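Local coordinates for protein beta-N-acetylhexosaminidase (Streptomyces plicatus, PDB 1JAK) that hydrolyses terminal N-acetylhexosamine residues from glycoconjugates as a family 20 glycosidase, probably by substrate-assisted catalysis, at residues 401-406 with 415-420; 408-413 with 455-460. One frame throughout, in Å; residues are numbered along the deposited sequence.

Contact 1 of 2, residues 401-406 with 415-420. With IFG ((2R,3R,4S,5R)-2-acetamido-3,4-dihydroxy-5-hydroxymethyl-piperidine), chain F.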
ATOM      1  N   ASP A 401       4.597  10.973  -4.273  1.00  6.53           N
ATOM      2  CA  ASP A 401       5.421  11.524  -5.344  1.00  7.08           C
ATOM      3  C   ASP A 401       5.514  13.042  -5.222  1.00  6.21           C
ATOM      4  O   ASP A 401       6.276  13.679  -5.948  1.00  7.31           O
ATOM      5  CB  ASP A 401       4.835  11.162  -6.714  1.00  6.67           C
ATOM      6  CG  ASP A 401       3.460  11.767  -6.936  1.00  7.45           C
ATOM      7  OD1 ASP A 401       2.598  11.625  -6.046  1.00  7.56           O
ATOM      8  OD2 ASP A 401       3.235  12.379  -8.001  1.00  7.19           O
ATOM      9  N   MET A 402       4.744  13.628  -4.309  1.00  6.23           N
ATOM     10  CA  MET A 402       4.768  15.081  -4.156  1.00  6.90           C
ATOM     11  C   MET A 402       5.994  15.554  -3.380  1.00  7.61           C
ATOM     12  O   MET A 402       6.372  14.965  -2.368  1.00  7.71           O
ATOM     13  CB  MET A 402       3.488  15.572  -3.469  1.00  7.30           C
ATOM     14  CG  MET A 402       2.942  16.885  -4.039  1.00  7.99           C
ATOM     15  SD  MET A 402       2.510  16.776  -5.799  1.00  7.56           S
ATOM     16  CE  MET A 402       1.230  15.510  -5.758  1.00  7.79           C
ATOM     17  N   LYS A 403       6.624  16.615  -3.873  1.00  7.17           N
ATOM     18  CA  LYS A 403       7.811  17.171  -3.231  1.00  7.34           C
ATOM     19  C   LYS A 403       7.557  17.619  -1.797  1.00  7.56           C
ATOM     20  O   LYS A 403       6.467  18.085  -1.463  1.00  8.44           O
ATOM     21  CB  LYS A 403       8.332  18.367  -4.031  1.00  6.86           C
ATOM     22  CG  LYS A 403       8.888  18.012  -5.398  1.00  7.42           C
ATOM     23  CD  LYS A 403       9.424  19.255  -6.096  1.00  9.95           C
ATOM     24  CE  LYS A 403       9.984  18.919  -7.470  1.00 12.37           C
ATOM     25  NZ  LYS A 403      10.521  20.134  -8.148  1.00 17.18           N
ATOM     26  N   TYR A 404       8.581  17.485  -0.958  1.00  8.34           N
ATOM     27  CA  TYR A 404       8.503  17.897   0.440  1.00  9.23           C
ATOM     28  C   TYR A 404       8.596  19.418   0.502  1.00  9.60           C
ATOM     29  O   TYR A 404       7.905  20.068   1.293  1.00  9.87           O
ATOM     30  CB  TYR A 404       9.669  17.312   1.230  1.00  8.60           C
ATOM     31  CG  TYR A 404       9.740  15.808   1.221  1.00  9.52           C
ATOM     32  CD1 TYR A 404       8.910  15.047   2.042  1.00 10.14           C
ATOM     33  CD2 TYR A 404      10.663  15.144   0.415  1.00  8.77           C
ATOM     34  CE1 TYR A 404       9.001  13.659   2.065  1.00  9.75           C
ATOM     35  CE2 TYR A 404      10.763  13.758   0.427  1.00  8.15           C
ATOM     36  CZ  TYR A 404       9.933  13.022   1.257  1.00 10.41           C
ATOM     37  OH  TYR A 404      10.053  11.654   1.306  1.00 10.34           O
ATOM     38  N   THR A 405       9.481  19.965  -0.326  1.00  9.73           N
ATOM     39  CA  THR A 405       9.705  21.403  -0.412  1.00 10.28           C
ATOM     40  C   THR A 405      10.107  21.728  -1.842  1.00 10.55           C
ATOM     41  O   THR A 405      10.289  20.829  -2.665  1.00  9.38           O
ATOM     42  CB  THR A 405      10.856  21.873   0.508  1.00 11.09           C
ATOM     43  OG1 THR A 405      12.107  21.402  -0.013  1.00 12.34           O
ATOM     44  CG2 THR A 405      10.665  21.349   1.922  1.00 12.80           C
ATOM     45  N   LYS A 406      10.271  23.013  -2.130  1.00 11.41           N
ATOM     46  CA  LYS A 406      10.649  23.434  -3.468  1.00 12.47           C
ATOM     47  C   LYS A 406      12.020  22.909  -3.881  1.00 12.87           C
ATOM     48  O   LYS A 406      12.351  22.910  -5.065  1.00 14.11           O
ATOM     49  CB  LYS A 406      10.640  24.964  -3.565  1.00 15.83           C
ATOM     50  CG  LYS A 406      11.694  25.650  -2.711  1.00 18.49           C
ATOM     51  CD  LYS A 406      11.638  27.160  -2.899  1.00 22.41           C
ATOM     52  CE  LYS A 406      12.776  27.858  -2.167  1.00 25.40           C
ATOM     53  NZ  LYS A 406      12.732  27.617  -0.698  1.00 30.74           N
ATOM     54  N   ALA A 415       0.394  19.823  -6.601  1.00  6.91           N
ATOM     55  CA  ALA A 415      -0.511  19.839  -5.455  1.00  8.04           C
ATOM     56  C   ALA A 415       0.116  20.605  -4.297  1.00  8.44           C
ATOM     57  O   ALA A 415      -0.299  20.456  -3.140  1.00 10.44           O
ATOM     58  CB  ALA A 415      -0.837  18.405  -5.019  1.00  9.75           C
ATOM     59  N   GLY A 416       1.103  21.436  -4.616  1.00  7.85           N
ATOM     60  CA  GLY A 416       1.791  22.195  -3.590  1.00  8.39           C
ATOM     61  C   GLY A 416       2.844  21.295  -2.974  1.00  9.05           C
ATOM     62  O   GLY A 416       3.148  20.239  -3.523  1.00 10.87           O
ATOM     63  N   TYR A 417       3.400  21.705  -1.840  1.00  7.71           N
ATOM     64  CA  TYR A 417       4.419  20.907  -1.168  1.00  7.90           C
ATOM     65  C   TYR A 417       3.795  20.162  -0.004  1.00  8.05           C
ATOM     66  O   TYR A 417       2.837  20.632   0.606  1.00  9.24           O
ATOM     67  CB  TYR A 417       5.562  21.811  -0.707  1.00  8.77           C
ATOM     68  CG  TYR A 417       6.245  22.453  -1.885  1.00  9.53           C
ATOM     69  CD1 TYR A 417       6.857  21.666  -2.856  1.00 10.44           C
ATOM     70  CD2 TYR A 417       6.202  23.833  -2.084  1.00 11.93           C
ATOM     71  CE1 TYR A 417       7.403  22.227  -4.002  1.00 12.49           C
ATOM     72  CE2 TYR A 417       6.749  24.409  -3.233  1.00 11.73           C
ATOM     73  CZ  TYR A 417       7.345  23.595  -4.188  1.00 12.05           C
ATOM     74  OH  TYR A 417       7.878  24.134  -5.337  1.00 13.96           O
ATOM     75  N   VAL A 418       4.334  18.987   0.299  1.00  7.46           N
ATOM     76  CA  VAL A 418       3.779  18.180   1.371  1.00  8.70           C
ATOM     77  C   VAL A 418       4.854  17.652   2.307  1.00  9.35           C
ATOM     78  O   VAL A 418       5.466  16.616   2.044  1.00  8.49           O
ATOM     79  CB  VAL A 418       2.975  16.994   0.786  1.00  8.26           C
ATOM     80  CG1 VAL A 418       2.342  16.175   1.906  1.00  8.15           C
ATOM     81  CG2 VAL A 418       1.897  17.520  -0.163  1.00  8.69           C
ATOM     82  N   GLU A 419       5.098  18.383   3.392  1.00  9.03           N
ATOM     83  CA  GLU A 419       6.083  17.953   4.373  1.00  8.79           C
ATOM     84  C   GLU A 419       5.495  16.828   5.213  1.00  8.93           C
ATOM     85  O   GLU A 419       4.320  16.477   5.080  1.00  8.65           O
ATOM     86  CB  GLU A 419       6.514  19.116   5.273  1.00  8.72           C
ATOM     87  CG  GLU A 419       7.880  19.710   4.915  1.00  9.91           C
ATOM     88  CD  GLU A 419       9.056  18.839   5.356  1.00 11.30           C
ATOM     89  OE1 GLU A 419       8.826  17.716   5.852  1.00 10.97           O
ATOM     90  OE2 GLU A 419      10.216  19.285   5.206  1.00 10.29           O
ATOM     91  N   VAL A 420       6.321  16.269   6.083  1.00  9.13           N
ATOM     92  CA  VAL A 420       5.902  15.161   6.923  1.00  8.80           C
ATOM     93  C   VAL A 420       4.703  15.461   7.820  1.00  8.67           C
ATOM     94  O   VAL A 420       3.783  14.652   7.911  1.00  8.59           O
ATOM     95  CB  VAL A 420       7.082  14.669   7.774  1.00  9.36           C
ATOM     96  CG1 VAL A 420       6.674  13.444   8.582  1.00  9.78           C
ATOM     97  CG2 VAL A 420       8.256  14.337   6.860  1.00  9.32           C
TER
HETATM   98  N1  IFG F 601      -2.723  12.591 -11.154  1.00  7.82           N
HETATM   99  C2  IFG F 601      -2.847  11.329 -11.929  1.00  7.93           C
HETATM  100  C3  IFG F 601      -1.654  10.303 -11.757  1.00  7.19           C
HETATM  101  C4  IFG F 601      -0.266  10.971 -11.667  1.00  7.77           C
HETATM  102  C5  IFG F 601      -0.318  12.052 -10.585  1.00  7.32           C
HETATM  103  C6  IFG F 601       0.995  12.784 -10.326  1.00  7.71           C
HETATM  104  C7  IFG F 601      -4.435  10.440 -10.272  1.00  7.39           C
HETATM  105  C8  IFG F 601      -5.686   9.736  -9.812  1.00  6.95           C
HETATM  106  C9  IFG F 601      -1.382  13.121 -10.866  1.00  6.67           C
HETATM  107  N2  IFG F 601      -4.121  10.660 -11.584  1.00  6.65           N
HETATM  108  O7  IFG F 601      -3.682  10.839  -9.395  1.00  6.85           O
HETATM  109  O3  IFG F 601      -1.668   9.382 -12.840  1.00  6.78           O
HETATM  110  O4  IFG F 601       0.031  11.580 -12.922  1.00  9.48           O
HETATM  111  O6  IFG F 601       1.013  13.372  -9.030  1.00  6.35           O
HETATM  112  O   HOH W   1       9.140  22.714  -7.324  1.00 18.44           O
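K403 and V418 make the direct hydrogen bond between the two segments: V418 N reaches K403 O at 2.9 Å with an N-H...O angle of 170°, the donor lying in the carbonyl plane. The same oxygen takes a CA-H...O contact from Y417, so two neighbouring residues of 415-420 converge on one acceptor. A water adds an indirect polar link, accepting from K403 NZ and lying 2.7 Å from Y417 OH.

Aromatic packing centres on Y417. Backbone of T405 and K406 lies over one face of its ring, offset toward the rim, with T405 C 3.4 Å from Y417 CD1. K403 runs beside the ring, its CB near the plane at the edge. Chi1 of -63° sets Y417 CG anti to the carbonyl carbon, near T405 CA and C. Y417 OH lies 3.4 Å from K406 CB.

M402 carries the aliphatic packing, its chain bent at chi2 and chi3. M402 CE sits 3.6 Å from A415 CB, while CG packs against V418 CG2 and also lies against the carbonyl oxygen of G416. An alanine here, lacking M402 CE, the methyl 3.9 Å from IFG O6, would probably open a gap beside A415 and V418.

E419, at the N-cap position of helix 420-424, lays CG against Y404 O, and its side chain runs beside T405, pointing the same way. OE1 accepts from V420 N through the anti lone pair and also hydrogen-bonds with S506 OG, whereas OE2 hydrogen-bonds with Y504 OH.

D401 faces the inhibitor, OD2 accepting from IFG O6 at 2.6 Å. The segments fold against each other within the loop after barrel strand 389-392, a beta-to-alpha loop of the kind that lines the active site of a TIM barrel; here it supplies D401 and M402 to the pocket.

Contact 2 of 2, residues 408-413 with 455-460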
ATOM      1  N   THR A 408      13.177  19.702  -3.188  1.00 11.75           N
ATOM      2  CA  THR A 408      13.208  18.247  -3.331  1.00 11.34           C
ATOM      3  C   THR A 408      13.645  17.934  -4.767  1.00 12.08           C
ATOM      4  O   THR A 408      13.047  18.426  -5.725  1.00 11.74           O
ATOM      5  CB  THR A 408      11.816  17.649  -3.047  1.00 10.31           C
ATOM      6  OG1 THR A 408      11.424  17.990  -1.710  1.00  9.17           O
ATOM      7  CG2 THR A 408      11.837  16.134  -3.187  1.00  9.16           C
ATOM      8  N   PRO A 409      14.703  17.115  -4.930  1.00 12.52           N
ATOM      9  CA  PRO A 409      15.269  16.718  -6.227  1.00 13.98           C
ATOM     10  C   PRO A 409      14.450  15.779  -7.113  1.00 14.31           C
ATOM     11  O   PRO A 409      14.776  15.586  -8.287  1.00 17.11           O
ATOM     12  CB  PRO A 409      16.613  16.115  -5.836  1.00 13.58           C
ATOM     13  CG  PRO A 409      16.311  15.474  -4.529  1.00 15.21           C
ATOM     14  CD  PRO A 409      15.484  16.531  -3.825  1.00 13.42           C
ATOM     15  N   LEU A 410      13.400  15.194  -6.552  1.00 10.55           N
ATOM     16  CA  LEU A 410      12.528  14.286  -7.292  1.00 10.04           C
ATOM     17  C   LEU A 410      11.087  14.681  -6.993  1.00  8.43           C
ATOM     18  O   LEU A 410      10.841  15.580  -6.195  1.00  9.79           O
ATOM     19  CB  LEU A 410      12.758  12.844  -6.826  1.00 10.65           C
ATOM     20  CG  LEU A 410      14.149  12.241  -7.038  1.00 11.51           C
ATOM     21  CD1 LEU A 410      14.279  10.962  -6.229  1.00 12.23           C
ATOM     22  CD2 LEU A 410      14.368  11.963  -8.516  1.00 12.20           C
ATOM     23  N   GLY A 411      10.136  14.012  -7.639  1.00  8.00           N
ATOM     24  CA  GLY A 411       8.735  14.301  -7.385  1.00  7.73           C
ATOM     25  C   GLY A 411       8.111  15.466  -8.135  1.00  7.66           C
ATOM     26  O   GLY A 411       8.768  16.141  -8.933  1.00  7.58           O
ATOM     27  N   LEU A 412       6.832  15.702  -7.852  1.00  8.19           N
ATOM     28  CA  LEU A 412       6.072  16.770  -8.496  1.00  6.26           C
ATOM     29  C   LEU A 412       5.615  17.833  -7.499  1.00  6.76           C
ATOM     30  O   LEU A 412       5.717  17.643  -6.286  1.00  7.26           O
ATOM     31  CB  LEU A 412       4.860  16.179  -9.220  1.00  6.12           C
ATOM     32  CG  LEU A 412       5.190  15.145 -10.302  1.00  6.12           C
ATOM     33  CD1 LEU A 412       3.909  14.682 -10.968  1.00  7.87           C
ATOM     34  CD2 LEU A 412       6.134  15.751 -11.338  1.00  6.54           C
ATOM     35  N   SER A 413       5.089  18.943  -8.015  1.00  6.82           N
ATOM     36  CA  SER A 413       4.665  20.041  -7.152  1.00  7.33           C
ATOM     37  C   SER A 413       3.302  20.652  -7.475  1.00  8.16           C
ATOM     38  O   SER A 413       2.933  21.675  -6.900  1.00  9.26           O
ATOM     39  CB  SER A 413       5.722  21.148  -7.207  1.00  7.94           C
ATOM     40  OG  SER A 413       5.865  21.632  -8.535  1.00  9.21           O
ATOM     41  N   PRO A 455      14.508   1.651  -7.468  1.00  9.83           N
ATOM     42  CA  PRO A 455      14.076   1.350  -6.099  1.00  9.28           C
ATOM     43  C   PRO A 455      14.518   2.335  -5.024  1.00  8.70           C
ATOM     44  O   PRO A 455      13.766   2.608  -4.092  1.00  9.25           O
ATOM     45  CB  PRO A 455      14.633  -0.050  -5.865  1.00 10.26           C
ATOM     46  CG  PRO A 455      14.537  -0.660  -7.222  1.00 10.55           C
ATOM     47  CD  PRO A 455      15.062   0.445  -8.110  1.00 10.39           C
ATOM     48  N   ASP A 456      15.734   2.860  -5.141  1.00  9.26           N
ATOM     49  CA  ASP A 456      16.226   3.809  -4.148  1.00  9.44           C
ATOM     50  C   ASP A 456      15.449   5.121  -4.198  1.00  8.93           C
ATOM     51  O   ASP A 456      15.227   5.758  -3.166  1.00  8.67           O
ATOM     52  CB  ASP A 456      17.719   4.081  -4.347  1.00 11.99           C
ATOM     53  CG  ASP A 456      18.577   2.855  -4.083  1.00 17.09           C
ATOM     54  OD1 ASP A 456      18.130   1.966  -3.328  1.00 16.60           O
ATOM     55  OD2 ASP A 456      19.704   2.789  -4.618  1.00 18.52           O
ATOM     56  N   GLN A 457      15.042   5.530  -5.395  1.00  8.75           N
ATOM     57  CA  GLN A 457      14.274   6.762  -5.538  1.00  7.74           C
ATOM     58  C   GLN A 457      12.878   6.547  -4.959  1.00  8.36           C
ATOM     59  O   GLN A 457      12.288   7.462  -4.378  1.00  7.34           O
ATOM     60  CB  GLN A 457      14.191   7.172  -7.011  1.00  8.33           C
ATOM     61  CG  GLN A 457      15.555   7.457  -7.624  1.00  9.42           C
ATOM     62  CD  GLN A 457      15.466   7.936  -9.056  1.00 12.25           C
ATOM     63  OE1 GLN A 457      14.614   7.484  -9.817  1.00 14.61           O
ATOM     64  NE2 GLN A 457      16.361   8.843  -9.437  1.00 13.48           N
ATOM     65  N   LEU A 458      12.346   5.339  -5.117  1.00  8.27           N
ATOM     66  CA  LEU A 458      11.037   5.038  -4.552  1.00  6.95           C
ATOM     67  C   LEU A 458      11.123   5.207  -3.035  1.00  7.86           C
ATOM     68  O   LEU A 458      10.233   5.793  -2.418  1.00  7.84           O
ATOM     69  CB  LEU A 458      10.613   3.605  -4.878  1.00  7.20           C
ATOM     70  CG  LEU A 458      10.374   3.253  -6.347  1.00  6.01           C
ATOM     71  CD1 LEU A 458       9.915   1.803  -6.440  1.00  6.63           C
ATOM     72  CD2 LEU A 458       9.328   4.184  -6.946  1.00  7.06           C
ATOM     73  N   ASP A 459      12.198   4.698  -2.435  1.00  7.19           N
ATOM     74  CA  ASP A 459      12.367   4.807  -0.985  1.00  7.69           C
ATOM     75  C   ASP A 459      12.437   6.255  -0.506  1.00  8.13           C
ATOM     76  O   ASP A 459      11.791   6.623   0.476  1.00  8.52           O
ATOM     77  CB  ASP A 459      13.644   4.088  -0.513  1.00  7.05           C
ATOM     78  CG  ASP A 459      13.523   2.574  -0.545  1.00  8.85           C
ATOM     79  OD1 ASP A 459      12.398   2.049  -0.401  1.00  9.07           O
ATOM     80  OD2 ASP A 459      14.568   1.903  -0.696  1.00  9.83           O
ATOM     81  N   TYR A 460      13.227   7.072  -1.196  1.00  6.50           N
ATOM     82  CA  TYR A 460      13.392   8.467  -0.804  1.00  7.16           C
ATOM     83  C   TYR A 460      12.082   9.254  -0.778  1.00  7.59           C
ATOM     84  O   TYR A 460      11.900  10.135   0.067  1.00  8.32           O
ATOM     85  CB  TYR A 460      14.392   9.158  -1.732  1.00  7.03           C
ATOM     86  CG  TYR A 460      14.622  10.611  -1.388  1.00 10.36           C
ATOM     87  CD1 TYR A 460      15.447  10.979  -0.324  1.00 14.02           C
ATOM     88  CD2 TYR A 460      13.988  11.617  -2.110  1.00 12.25           C
ATOM     89  CE1 TYR A 460      15.629  12.327   0.012  1.00 15.37           C
ATOM     90  CE2 TYR A 460      14.160  12.956  -1.787  1.00 15.36           C
ATOM     91  CZ  TYR A 460      14.979  13.305  -0.729  1.00 16.27           C
ATOM     92  OH  TYR A 460      15.137  14.637  -0.421  1.00 21.28           O
TER
HETATM   93  O   HOH W   2      13.518  17.588  -0.133  1.00 26.61           O
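The ring of Y460 meets three consecutive residues of the loop, T408, P409 and L410. At its edge, near the ring plane, stands T408 CG2, 4.2 Å from Y460 CE2. P409 CG and L410 CD1 approach the same ring obliquely, the leucine methyl CD1 4.2 Å from Y460 CD2. P409 crosses the tyrosine at about a right angle, and its CD is 3.9 Å from Y460 OH. The side chain of Y460 leaves the helix toward the loop, with CG anti to the backbone N (chi1 -180°). Elsewhere the ring also touches D502 and Y504.

The second patch pairs L410 with Q457, whose side chains cross at about a right angle. Here the two leucine methyls divide the work: CD1 packs on the aliphatic part of the glutamine, 3.9 Å from Q457 CB, and CD2 meets the amide end, 3.8 Å from Q457 NE2. L410 CD1 is therefore shared between Q457 and Y460, which lie three positions apart and so about one turn from each other on the helix.

In the TIM barrel this joins the loop after strand 389-392 to helix 455-462, which follows the next barrel strand, 440-447. The loop continues to L412, which touches the inhibitor.

No hydrogen bond joins the segments directly. A water lies 2.7 Å from T408 OG1 and makes a weak bond with Y460 OH at 3.4 Å. T408 OG1 also hydrogen-bonds within its own loop, with the backbone N of Y404 and T405. Q457 OE1 hydrogen-bonds with S453 N, and on another side of the helix D456 and D459 form salt bridges with R178.

Overall arrangement
Contact 1 is partly buried and joins two parts of a single loop, whereas contact 2 is a surface contact between that loop and helix 455-462. Their segments alternate along the chain, centres 10 Å apart. Chemistry follows place: contact 1 combines a direct backbone hydrogen bond with packing and buries 499 Å², contact 2 relies on side-chain packing and buries 212 Å². Both have a water bridge, but that of contact 2 has a weak leg to Y460 OH and no direct hydrogen bond beside it. They meet where Y404 OH is hydrogen-bonded to Y460 O and K403 N to L412 O. Both reach the pocket through the same loop, contact 2 by L412 alone, which does not touch 455-460.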